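Long-range contact in probable copper-exporting P-type ATPase A (PDB 3FRY), which probably exports copper ions across the cell membrane at the expense of ATP, the part described being its C-terminal metal-binding domain: residues H18-V23 with V37-A42. Numbering follows the deposited sequence.
Sequences HCVARV and VDLNEA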
loop_
_atom_site.group_PDB
_atom_site.type_symbol
_atom_site.label_atom_id
_atom_site.label_comp_id
_atom_site.label_asym_id
_atom_site.label_seq_id
_atom_site.Cartn_x
_atom_site.Cartn_y
_atom_site.Cartn_z
ATOM N N HIS A 18 3.377 10.491 1.465
ATOM C CA HIS A 18 4.291 11.632 1.510
ATOM C C HIS A 18 5.531 11.385 0.665
ATOM O O HIS A 18 6.285 12.312 0.364
ATOM C CB HIS A 18 4.667 12.001 2.970
ATOM C CG HIS A 18 5.546 11.007 3.678
ATOM N ND1 HIS A 18 6.878 10.830 3.369
ATOM C CD2 HIS A 18 5.302 10.200 4.739
ATOM C CE1 HIS A 18 7.417 9.965 4.209
ATOM N NE2 HIS A 18 6.480 9.568 5.052
ATOM N N CYS A 19 5.710 10.132 0.258
ATOM C CA CYS A 19 6.843 9.721 -0.569
ATOM C C CYS A 19 6.631 10.053 -2.053
ATOM O O CYS A 19 7.586 10.153 -2.826
ATOM C CB CYS A 19 7.050 8.201 -0.450
ATOM S SG CYS A 19 7.716 7.541 1.119
ATOM N N VAL A 20 5.374 10.214 -2.444
ATOM C CA VAL A 20 5.023 10.474 -3.838
ATOM C C VAL A 20 5.650 11.690 -4.515
ATOM O O VAL A 20 6.065 11.612 -5.675
ATOM C CB VAL A 20 3.485 10.568 -3.992
ATOM C CG1 VAL A 20 3.109 10.930 -5.420
ATOM C CG2 VAL A 20 2.862 9.245 -3.613
ATOM N N ALA A 21 5.714 12.810 -3.804
ATOM C CA ALA A 21 6.256 14.034 -4.379
ATOM C C ALA A 21 7.677 13.897 -4.916
ATOM O O ALA A 21 7.961 14.349 -6.031
ATOM C CB ALA A 21 6.184 15.173 -3.352
ATOM N N ARG A 22 8.569 13.288 -4.136
ATOM C CA ARG A 22 9.951 13.117 -4.578
ATOM C C ARG A 22 10.039 12.240 -5.811
ATOM O O ARG A 22 10.894 12.458 -6.664
ATOM C CB ARG A 22 10.831 12.501 -3.485
ATOM C CG ARG A 22 11.590 13.507 -2.641
ATOM C CD ARG A 22 12.763 12.848 -1.900
ATOM N NE ARG A 22 13.920 12.620 -2.768
ATOM C CZ ARG A 22 15.040 12.008 -2.388
ATOM N NH1 ARG A 22 15.174 11.546 -1.150
ATOM N NH2 ARG A 22 16.037 11.865 -3.249
ATOM N N VAL A 23 9.165 11.242 -5.899
ATOM C CA VAL A 23 9.174 10.353 -7.054
ATOM C C VAL A 23 8.808 11.160 -8.294
ATOM O O VAL A 23 9.465 11.056 -9.332
ATOM C CB VAL A 23 8.185 9.174 -6.865
ATOM C CG1 VAL A 23 8.080 8.351 -8.154
ATOM C CG2 VAL A 23 8.677 8.277 -5.726
ATOM N N VAL A 37 0.937 9.878 -10.681
ATOM C CA VAL A 37 1.755 9.065 -9.798
ATOM C C VAL A 37 0.976 8.811 -8.517
ATOM O O VAL A 37 0.384 9.729 -7.950
ATOM C CB VAL A 37 3.098 9.753 -9.446
ATOM C CG1 VAL A 37 2.840 11.090 -8.764
ATOM C CG2 VAL A 37 3.925 8.843 -8.536
ATOM N N ASP A 38 0.944 7.547 -8.099
ATOM C CA ASP A 38 0.289 7.143 -6.859
ATOM C C ASP A 38 1.175 6.085 -6.211
ATOM O O ASP A 38 2.319 5.894 -6.636
ATOM C CB ASP A 38 -1.135 6.598 -7.093
ATOM C CG ASP A 38 -1.193 5.479 -8.124
ATOM O OD1 ASP A 38 -0.281 4.625 -8.164
ATOM O OD2 ASP A 38 -2.179 5.451 -8.891
ATOM N N LEU A 39 0.664 5.391 -5.201
ATOM C CA LEU A 39 1.470 4.389 -4.501
ATOM C C LEU A 39 2.005 3.234 -5.352
ATOM O O LEU A 39 3.103 2.723 -5.100
ATOM C CB LEU A 39 0.679 3.794 -3.333
ATOM C CG LEU A 39 0.173 4.743 -2.241
ATOM C CD1 LEU A 39 -0.517 3.924 -1.154
ATOM C CD2 LEU A 39 1.334 5.536 -1.655
ATOM N N ASN A 40 1.238 2.829 -6.357
ATOM C CA ASN A 40 1.619 1.691 -7.182
ATOM C C ASN A 40 2.155 1.959 -8.572
ATOM O O ASN A 40 2.738 1.066 -9.183
ATOM C CB ASN A 40 0.429 0.743 -7.310
ATOM C CG ASN A 40 -0.146 0.369 -5.973
ATOM O OD1 ASN A 40 0.577 -0.088 -5.088
ATOM N ND2 ASN A 40 -1.450 0.562 -5.809
ATOM N N GLU A 41 1.966 3.166 -9.087
ATOM C CA GLU A 41 2.431 3.434 -10.435
ATOM C C GLU A 41 2.706 4.884 -10.755
ATOM O O GLU A 41 2.207 5.800 -10.100
ATOM C CB GLU A 41 1.409 2.914 -11.457
ATOM C CG GLU A 41 0.004 3.475 -11.247
ATOM C CD GLU A 41 -0.911 3.311 -12.458
ATOM O OE1 GLU A 41 -0.844 2.264 -13.137
ATOM O OE2 GLU A 41 -1.714 4.231 -12.719
ATOM N N ALA A 42 3.507 5.068 -11.792
ATOM C CA ALA A 42 3.836 6.383 -12.294
ATOM C C ALA A 42 3.532 6.294 -13.785
ATOM O O ALA A 42 4.014 5.392 -14.476
ATOM C CB ALA A 42 5.301 6.693 -12.068
#
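In this heavy-metal-associated domain, Val20 and Val23, near the N-terminal end of helix 20-29, pack against Val37, which ends strand 33-37, and Leu39, in the turn that links it to strand 41-47 in a β-hairpin. The side-chain contacts are apolar and illustrate how a helix is seated on a β-hairpin by a few branched side chains. Val20 and Val37 point past one another. CG1 of Val20, anti to its backbone N (chi1 176°), bears on both methyls of Val37. It lies 3.4 Å from Val37 CG1, closer than carbons normally approach. Val37 CG2 is 3.8 Å from the same Val20 CG1. One helical turn on, Val23 CG1 rests 4.2 Å from Val37 CG2, so that Val37 touches both helix residues. The other Val20 methyl, CG2, faces the turn, 4.5 Å from Leu39 CD2 and also near the Asp38 carbonyl carbon. Such helix-on-sheet packing belongs to the ferredoxin-like fold of this family, here in a domain-swapped form: Glu41 and Ala42 continue the sheet into an antiparallel strand of the second subunit, whose Leu14 also packs on Val20. An Asx turn shapes the hairpin. Asp38 OD1 accepts from Asn40 N, 29° out of the carboxylate plane, and, nearly along its C-O axis, from Glu41 N at 2.8 Å. Next to Val20, Cys19 is joined to Cys16 by a disulfide, the two cysteines of the CxxC motif that in relatives binds copper.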